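Local atomic coordinates of beta-agarase B (Zobellia galactanivorans, PDB entry 4ATF), a protein that hydrolyses the beta-1,4-linkages of agarose at random with retention of anomeric configuration, giving the tetramer as its main product. Residues 108-119 and 195-206. The protein carries 1 engineered substitution. Residues are numbered along the deposited sequence; the frame is centred on the assembly and turned at random.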
ATOM      1  N   VAL A 108      -2.034  -3.859  15.132  1.00 12.04           N
ATOM      2  CA  VAL A 108      -0.715  -3.581  15.679  1.00 11.64           C
ATOM      3  C   VAL A 108       0.118  -4.850  15.690  1.00 11.51           C
ATOM      4  O   VAL A 108      -0.460  -5.975  15.762  1.00 11.35           O
ATOM      5  CB  VAL A 108      -0.880  -2.960  17.090  1.00 11.62           C
ATOM      6  CG1 VAL A 108      -1.479  -4.008  18.113  1.00 11.94           C
ATOM      7  CG2 VAL A 108       0.456  -2.192  17.587  1.00 12.30           C
ATOM      8  N   TYR A 109       1.451  -4.710  15.719  1.00 11.15           N
ATOM      9  CA  TYR A 109       2.357  -5.895  15.879  1.00 11.14           C
ATOM     10  C   TYR A 109       1.982  -6.677  17.176  1.00 11.95           C
ATOM     11  O   TYR A 109       1.492  -6.061  18.162  1.00 12.17           O
ATOM     12  CB  TYR A 109       3.846  -5.471  15.968  1.00 10.37           C
ATOM     13  CG  TYR A 109       4.157  -4.752  17.238  1.00 10.80           C
ATOM     14  CD1 TYR A 109       4.541  -5.476  18.426  1.00 11.07           C
ATOM     15  CD2 TYR A 109       4.004  -3.390  17.321  1.00 10.31           C
ATOM     16  CE1 TYR A 109       4.736  -4.819  19.650  1.00 10.43           C
ATOM     17  CE2 TYR A 109       4.145  -2.732  18.537  1.00 10.43           C
ATOM     18  CZ  TYR A 109       4.553  -3.441  19.672  1.00 12.09           C
ATOM     19  OH  TYR A 109       4.719  -2.764  20.830  1.00 17.89           O
ATOM     20  N   PRO A 110       2.203  -8.012  17.217  1.00 11.70           N
ATOM     21  CA  PRO A 110       2.620  -8.878  16.103  1.00 11.90           C
ATOM     22  C   PRO A 110       1.386  -9.141  15.230  1.00 11.57           C
ATOM     23  O   PRO A 110       0.284  -9.449  15.750  1.00 11.24           O
ATOM     24  CB  PRO A 110       3.101 -10.185  16.798  1.00 12.73           C
ATOM     25  CG  PRO A 110       2.234 -10.285  18.085  1.00 12.24           C
ATOM     26  CD  PRO A 110       2.114  -8.753  18.511  1.00 13.06           C
ATOM     27  N   VAL A 111       1.548  -9.010  13.908  1.00 10.20           N
ATOM     28  CA  VAL A 111       0.389  -9.211  13.023  1.00 11.04           C
ATOM     29  C   VAL A 111       0.898  -9.547  11.601  1.00 10.97           C
ATOM     30  O   VAL A 111       1.899  -8.970  11.130  1.00 11.86           O
ATOM     31  CB  VAL A 111      -0.554  -7.961  12.952  1.00 11.29           C
ATOM     32  CG1 VAL A 111       0.198  -6.666  12.406  1.00  9.93           C
ATOM     33  CG2 VAL A 111      -1.899  -8.266  12.255  1.00 12.50           C
ATOM     34  N   TYR A 112       0.244 -10.485  10.945  1.00 10.70           N
ATOM     35  CA  TYR A 112       0.591 -10.865   9.564  1.00 11.78           C
ATOM     36  C   TYR A 112      -0.605 -10.396   8.731  1.00 11.11           C
ATOM     37  O   TYR A 112      -1.746 -10.791   9.045  1.00 11.63           O
ATOM     38  CB  TYR A 112       0.683 -12.422   9.410  1.00 12.21           C
ATOM     39  CG  TYR A 112       1.044 -12.779   7.971  1.00 12.15           C
ATOM     40  CD1 TYR A 112       2.302 -12.422   7.476  1.00 11.55           C
ATOM     41  CD2 TYR A 112       0.120 -13.373   7.104  1.00 12.05           C
ATOM     42  CE1 TYR A 112       2.665 -12.652   6.113  1.00 14.12           C
ATOM     43  CE2 TYR A 112       0.475 -13.641   5.716  1.00 11.32           C
ATOM     44  CZ  TYR A 112       1.756 -13.246   5.244  1.00 13.01           C
ATOM     45  OH  TYR A 112       2.155 -13.421   3.945  1.00 13.14           O
ATOM     46  N   ILE A 113      -0.343  -9.619   7.674  0.50 10.13           N
ATOM     47  CA  ILE A 113      -1.398  -9.125   6.792  0.50  8.64           C
ATOM     48  C   ILE A 113      -1.011  -9.394   5.361  0.50  9.78           C
ATOM     49  O   ILE A 113       0.122  -9.124   4.991  0.50 10.20           O
ATOM     50  CB  ILE A 113      -1.588  -7.613   6.995  0.50  7.45           C
ATOM     51  CG1 ILE A 113      -1.991  -7.315   8.446  0.50  6.04           C
ATOM     52  CG2 ILE A 113      -2.616  -7.053   5.997  0.50  8.76           C
ATOM     53  CD1 ILE A 113      -1.963  -5.774   8.778  0.50  6.20           C
ATOM     54  N   GLU A 114      -1.951  -9.932   4.575  1.00 10.25           N
ATOM     55  CA  GLU A 114      -1.693 -10.351   3.217  1.00 10.78           C
ATOM     56  C   GLU A 114      -2.891 -10.064   2.323  1.00 11.64           C
ATOM     57  O   GLU A 114      -4.061 -10.463   2.606  1.00 12.59           O
ATOM     58  CB  GLU A 114      -1.378 -11.854   3.225  1.00 10.59           C
ATOM     59  CG  GLU A 114      -0.870 -12.419   1.887  1.00 10.77           C
ATOM     60  CD  GLU A 114      -0.643 -13.941   1.974  1.00 11.97           C
ATOM     61  OE1 GLU A 114      -1.618 -14.699   1.802  1.00 12.83           O
ATOM     62  OE2 GLU A 114       0.512 -14.388   2.193  1.00 13.17           O
ATOM     63  N   ALA A 115      -2.613  -9.403   1.212  1.00 11.45           N
ATOM     64  CA  ALA A 115      -3.640  -9.108   0.212  1.00 11.20           C
ATOM     65  C   ALA A 115      -3.381  -9.911  -1.034  1.00 11.68           C
ATOM     66  O   ALA A 115      -2.235  -9.967  -1.467  1.00 13.02           O
ATOM     67  CB  ALA A 115      -3.559  -7.649  -0.164  1.00 10.72           C
ATOM     68  N   ARG A 116      -4.426 -10.524  -1.608  1.00 11.09           N
ATOM     69  CA  ARG A 116      -4.306 -11.109  -2.912  1.00 10.96           C
ATOM     70  C   ARG A 116      -4.846 -10.055  -3.931  1.00 11.81           C
ATOM     71  O   ARG A 116      -6.050  -9.688  -3.912  1.00 12.22           O
ATOM     72  CB  ARG A 116      -5.058 -12.455  -2.980  1.00 11.43           C
ATOM     73  CG  ARG A 116      -5.071 -13.098  -4.412  1.00 11.11           C
ATOM     74  CD  ARG A 116      -5.705 -14.487  -4.436  1.00 13.64           C
ATOM     75  NE  ARG A 116      -5.302 -15.217  -5.694  1.00 16.75           N
ATOM     76  CZ  ARG A 116      -6.031 -15.277  -6.795  1.00 18.37           C
ATOM     77  NH1 ARG A 116      -7.234 -14.686  -6.839  1.00 18.52           N
ATOM     78  NH2 ARG A 116      -5.585 -15.935  -7.868  1.00 17.99           N
ATOM     79  N   ALA A 117      -3.962  -9.527  -4.787  1.00 10.81           N
ATOM     80  CA  ALA A 117      -4.316  -8.352  -5.576  1.00 10.05           C
ATOM     81  C   ALA A 117      -3.693  -8.417  -6.944  1.00 10.72           C
ATOM     82  O   ALA A 117      -2.667  -9.129  -7.177  1.00 11.59           O
ATOM     83  CB  ALA A 117      -3.835  -6.994  -4.823  1.00  9.07           C
ATOM     84  N   LYS A 118      -4.236  -7.635  -7.858  1.00 11.48           N
ATOM     85  CA  LYS A 118      -3.727  -7.554  -9.231  1.00 11.13           C
ATOM     86  C   LYS A 118      -3.335  -6.112  -9.574  1.00 12.09           C
ATOM     87  O   LYS A 118      -4.189  -5.236  -9.778  1.00 11.02           O
ATOM     88  CB  LYS A 118      -4.771  -8.112 -10.214  1.00 12.50           C
ATOM     89  CG  LYS A 118      -4.315  -8.209 -11.665  1.00 14.70           C
ATOM     90  CD  LYS A 118      -5.476  -8.828 -12.504  1.00 19.09           C
ATOM     91  CE  LYS A 118      -5.303  -8.433 -13.911  1.00 25.31           C
ATOM     92  NZ  LYS A 118      -4.635  -9.597 -14.426  1.00 30.17           N
ATOM     93  N   VAL A 119      -2.026  -5.882  -9.626  1.00 11.53           N
ATOM     94  CA  VAL A 119      -1.444  -4.533  -9.887  1.00 10.87           C
ATOM     95  C   VAL A 119      -2.020  -4.032 -11.232  1.00 11.59           C
ATOM     96  O   VAL A 119      -2.134  -4.843 -12.206  1.00 11.27           O
ATOM     97  CB  VAL A 119       0.120  -4.655  -9.965  1.00  9.99           C
ATOM     98  CG1 VAL A 119       0.803  -3.312 -10.407  1.00  9.16           C
ATOM     99  CG2 VAL A 119       0.654  -5.118  -8.567  1.00 10.69           C
ATOM    100  N   ASN A 195       1.385  -7.015 -13.421  1.00 14.31           N
ATOM    101  CA  ASN A 195       0.026  -6.678 -13.898  1.00 13.59           C
ATOM    102  C   ASN A 195      -0.738  -7.894 -14.559  1.00 14.49           C
ATOM    103  O   ASN A 195      -1.957  -7.813 -14.830  1.00 13.82           O
ATOM    104  CB  ASN A 195       0.023  -5.436 -14.799  1.00 14.14           C
ATOM    105  CG  ASN A 195       0.633  -5.695 -16.174  1.00 14.55           C
ATOM    106  OD1 ASN A 195       1.373  -4.846 -16.717  1.00 18.69           O
ATOM    107  ND2 ASN A 195       0.306  -6.821 -16.761  1.00 10.74           N
ATOM    108  N   LYS A 196      -0.052  -9.027 -14.757  1.00 14.38           N
ATOM    109  CA  LYS A 196      -0.658 -10.117 -15.517  1.00 14.93           C
ATOM    110  C   LYS A 196      -1.564 -10.996 -14.654  1.00 15.68           C
ATOM    111  O   LYS A 196      -2.443 -11.637 -15.210  1.00 15.79           O
ATOM    112  CB  LYS A 196       0.410 -10.981 -16.202  1.00 15.47           C
ATOM    113  CG  LYS A 196       1.192 -10.233 -17.307  1.00 17.11           C
ATOM    114  CD  LYS A 196       2.051 -11.177 -18.105  1.00 23.03           C
ATOM    115  CE  LYS A 196       2.178 -10.658 -19.560  1.00 29.43           C
ATOM    116  NZ  LYS A 196       3.239  -9.740 -19.675  1.00 31.74           N
ATOM    117  N   GLU A 197      -1.352 -11.047 -13.334  1.00 14.86           N
ATOM    118  CA  GLU A 197      -2.063 -12.050 -12.481  1.00 15.84           C
ATOM    119  C   GLU A 197      -2.291 -11.524 -11.088  1.00 14.48           C
ATOM    120  O   GLU A 197      -1.643 -10.575 -10.696  1.00 13.15           O
ATOM    121  CB  GLU A 197      -1.260 -13.393 -12.358  1.00 16.35           C
ATOM    122  CG  GLU A 197      -0.871 -14.047 -13.634  0.70 17.42           C
ATOM    123  CD  GLU A 197      -1.987 -14.704 -14.386  0.70 23.28           C
ATOM    124  OE1 GLU A 197      -3.153 -14.792 -13.922  0.70 24.10           O
ATOM    125  OE2 GLU A 197      -1.672 -15.204 -15.467  0.70 26.10           O
ATOM    126  N   PHE A 198      -3.248 -12.103 -10.365  1.00 13.76           N
ATOM    127  CA  PHE A 198      -3.272 -11.918  -8.920  1.00 14.48           C
ATOM    128  C   PHE A 198      -2.072 -12.545  -8.260  1.00 13.74           C
ATOM    129  O   PHE A 198      -1.688 -13.688  -8.590  1.00 14.47           O
ATOM    130  CB  PHE A 198      -4.577 -12.520  -8.305  1.00 14.12           C
ATOM    131  CG  PHE A 198      -5.808 -11.656  -8.601  1.00 16.32           C
ATOM    132  CD1 PHE A 198      -6.520 -11.830  -9.830  1.00 17.22           C
ATOM    133  CD2 PHE A 198      -6.221 -10.645  -7.704  1.00 15.11           C
ATOM    134  CE1 PHE A 198      -7.621 -11.020 -10.166  1.00 19.91           C
ATOM    135  CE2 PHE A 198      -7.340  -9.873  -8.015  1.00 15.93           C
ATOM    136  CZ  PHE A 198      -8.021 -10.029  -9.243  1.00 19.55           C
ATOM    137  N   HIS A 199      -1.508 -11.837  -7.287  1.00 12.60           N
ATOM    138  CA  HIS A 199      -0.447 -12.390  -6.439  1.00 11.90           C
ATOM    139  C   HIS A 199      -0.767 -12.073  -4.979  1.00 11.48           C
ATOM    140  O   HIS A 199      -1.617 -11.198  -4.641  1.00 11.57           O
ATOM    141  CB  HIS A 199       0.913 -11.733  -6.825  1.00 11.35           C
ATOM    142  CG  HIS A 199       1.388 -12.105  -8.204  1.00 11.62           C
ATOM    143  ND1 HIS A 199       2.134 -13.244  -8.461  1.00 13.00           N
ATOM    144  CD2 HIS A 199       1.218 -11.502  -9.394  1.00 10.77           C
ATOM    145  CE1 HIS A 199       2.394 -13.328  -9.755  1.00 15.53           C
ATOM    146  NE2 HIS A 199       1.853 -12.273 -10.347  1.00 14.97           N
ATOM    147  N   ARG A 200      -0.076 -12.759  -4.089  1.00 11.66           N
ATOM    148  CA  ARG A 200      -0.274 -12.552  -2.652  1.00 11.70           C
ATOM    149  C   ARG A 200       0.894 -11.746  -2.108  1.00 11.67           C
ATOM    150  O   ARG A 200       2.037 -12.228  -2.143  1.00 13.75           O
ATOM    151  CB  ARG A 200      -0.296 -13.917  -1.932  1.00 11.53           C
ATOM    152  CG  ARG A 200      -1.603 -14.713  -2.144  1.00 15.73           C
ATOM    153  CD  ARG A 200      -1.762 -15.691  -1.007  1.00 24.38           C
ATOM    154  NE  ARG A 200      -0.950 -16.764  -1.244  1.00 25.75           N
ATOM    155  CZ  ARG A 200      -0.107 -17.398  -0.446  1.00 23.50           C
ATOM    156  NH1 ARG A 200       0.263 -17.058   0.822  1.00 20.90           N
ATOM    157  NH2 ARG A 200       0.407 -18.416  -1.063  1.00 18.10           N
ATOM    158  N   PHE A 201       0.623 -10.560  -1.569  1.00 11.22           N
ATOM    159  CA  PHE A 201       1.627  -9.702  -0.985  1.00  9.55           C
ATOM    160  C   PHE A 201       1.343  -9.580   0.526  1.00 10.09           C
ATOM    161  O   PHE A 201       0.267  -9.107   0.908  1.00  9.87           O
ATOM    162  CB  PHE A 201       1.515  -8.299  -1.643  1.00  8.59           C
ATOM    163  CG  PHE A 201       1.624  -8.331  -3.135  1.00 11.05           C
ATOM    164  CD1 PHE A 201       2.870  -8.392  -3.747  1.00 10.64           C
ATOM    165  CD2 PHE A 201       0.478  -8.336  -3.922  1.00  9.48           C
ATOM    166  CE1 PHE A 201       3.012  -8.423  -5.166  1.00 11.49           C
ATOM    167  CE2 PHE A 201       0.530  -8.362  -5.341  1.00 10.38           C
ATOM    168  CZ  PHE A 201       1.825  -8.374  -6.006  1.00 10.41           C
ATOM    169  N   GLY A 202       2.316  -9.944   1.373  1.00  9.54           N
ATOM    170  CA  GLY A 202       2.075  -9.949   2.795  1.00 10.28           C
ATOM    171  C   GLY A 202       3.243  -9.328   3.545  1.00 10.92           C
ATOM    172  O   GLY A 202       4.382  -9.190   2.999  1.00  9.86           O
ATOM    173  N   VAL A 203       2.980  -8.971   4.801  0.50 10.26           N
ATOM    174  CA  VAL A 203       4.017  -8.472   5.687  0.50 10.76           C
ATOM    175  C   VAL A 203       3.770  -9.043   7.074  0.50 10.72           C
ATOM    176  O   VAL A 203       2.630  -9.053   7.557  0.50 10.93           O
ATOM    177  CB  VAL A 203       4.006  -6.938   5.792  0.50 10.31           C
ATOM    178  CG1 VAL A 203       2.818  -6.460   6.641  0.50  8.22           C
ATOM    179  CG2 VAL A 203       5.329  -6.430   6.400  0.50 11.67           C
ATOM    180  N   TYR A 204       4.831  -9.560   7.700  1.00 10.55           N
ATOM    181  CA  TYR A 204       4.778  -9.881   9.143  1.00 10.85           C
ATOM    182  C   TYR A 204       5.407  -8.689   9.848  1.00 10.59           C
ATOM    183  O   TYR A 204       6.653  -8.483   9.758  1.00 12.51           O
ATOM    184  CB  TYR A 204       5.589 -11.148   9.486  1.00 10.99           C
ATOM    185  CG  TYR A 204       5.529 -11.562  10.963  1.00 11.39           C
ATOM    186  CD1 TYR A 204       4.486 -11.082  11.835  1.00 11.45           C
ATOM    187  CD2 TYR A 204       6.499 -12.460  11.509  1.00 13.31           C
ATOM    188  CE1 TYR A 204       4.431 -11.497  13.188  1.00 13.27           C
ATOM    189  CE2 TYR A 204       6.414 -12.890  12.857  1.00 13.01           C
ATOM    190  CZ  TYR A 204       5.389 -12.390  13.658  1.00 15.86           C
ATOM    191  OH  TYR A 204       5.369 -12.799  14.951  1.00 18.81           O
ATOM    192  N   TRP A 205       4.580  -7.907  10.551  1.00 10.07           N
ATOM    193  CA  TRP A 205       5.074  -6.795  11.349  1.00  9.85           C
ATOM    194  C   TRP A 205       5.181  -7.437  12.748  1.00 10.07           C
ATOM    195  O   TRP A 205       4.166  -7.587  13.459  1.00 10.06           O
ATOM    196  CB  TRP A 205       4.030  -5.697  11.326  1.00 10.60           C
ATOM    197  CG  TRP A 205       4.243  -4.520  12.262  1.00  9.34           C
ATOM    198  CD1 TRP A 205       5.419  -4.105  12.909  1.00  9.52           C
ATOM    199  CD2 TRP A 205       3.235  -3.569  12.580  1.00  8.99           C
ATOM    200  NE1 TRP A 205       5.153  -2.938  13.692  1.00  9.89           N
ATOM    201  CE2 TRP A 205       3.822  -2.595  13.482  1.00 10.67           C
ATOM    202  CE3 TRP A 205       1.858  -3.457  12.211  1.00  9.33           C
ATOM    203  CZ2 TRP A 205       3.081  -1.522  14.019  1.00 10.33           C
ATOM    204  CZ3 TRP A 205       1.086  -2.341  12.753  1.00 11.84           C
ATOM    205  CH2 TRP A 205       1.726  -1.410  13.671  1.00 12.64           C
ATOM    206  N   ARG A 206       6.410  -7.834  13.114  1.00 10.38           N
ATOM    207  CA  ARG A 206       6.599  -8.697  14.312  1.00 11.07           C
ATOM    208  C   ARG A 206       6.717  -7.848  15.617  1.00 11.74           C
ATOM    209  O   ARG A 206       6.130  -8.204  16.670  1.00  9.82           O
ATOM    210  CB  ARG A 206       7.830  -9.595  14.139  1.00  9.86           C
ATOM    211  CG  ARG A 206       8.041 -10.635  15.296  1.00 10.97           C
ATOM    212  CD  ARG A 206       9.433 -11.301  15.069  1.00 14.92           C
ATOM    213  NE  ARG A 206      10.546 -10.460  15.523  1.00 15.07           N
ATOM    214  CZ  ARG A 206      11.844 -10.747  15.394  1.00 18.15           C
ATOM    215  NH1 ARG A 206      12.224 -11.896  14.786  1.00 17.83           N
ATOM    216  NH2 ARG A 206      12.759  -9.885  15.900  1.00 14.09           N
TER
HETATM  217  O   HOH W   1       2.589 -14.098   0.490  1.00 14.26           O
HETATM  218  O   HOH W   2      -0.409  -8.352  -9.087  1.00 11.93           O
HETATM  219  O   HOH W   3      -3.718  -5.680 -14.286  1.00 21.43           O
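Tyr-109 lays its CB over the five-membered ring of Trp-205, 3.6 Å from the centroid and almost on the ring normal. With CG between the backbone N and the carbonyl carbon (chi1 69°), the phenol swings beyond the indole and turns an edge to its face, an offset edge-to-face pair with planes 60° apart. Val-111 CG1 meets Trp-205 CE3 at 3.6 Å. Strands 111-118 and 199-206 run antiparallel from there, joined by eight backbone hydrogen bonds in four pairs, from Val-111 with Trp-205 to Ala-117 with His-199. On the face bearing Tyr-112, Glu-114 and Arg-200, NH1 of Arg-200 grips both carboxylate oxygens on their syn sides, 3.0 Å from Glu-114 OE2 in a salt bridge. Tyr-112 OH donates to Glu-114 OE2 (2.6 Å) on its anti side, from the opposite face of the carboxylate plane, and a water adds a third bond; OE1 is also paired with Arg-300. Replacing Glu-114 by an alanine is likely to leave Arg-200 and Arg-300 without their shared counter-charge and the Tyr-112 hydroxyl without this acceptor, free to turn. Tyr-112 OH lies 3.7 Å from Gly-202 CA, where no side chain intervenes. Farther along, Arg-116 spreads one guanidinium face over Phe-198, Arg-116 CZ 3.5 Å from Phe-198 CB, while its NH1 forms a salt bridge with Asp-297, a ligand of the sodium ion. Lys-118 CB sits over the centre of the Phe-198 ring, a CH-pi contact at 3.7 Å. The pair is part of the beta-sandwich (jelly roll) of family GH16: strand 293-306 flanks 111-118, strand 210-215 flanks 199-206, and Ile-113, Val-203 and Trp-205 pack against strand 137-145, which carries the probable nucleophile Glu-138.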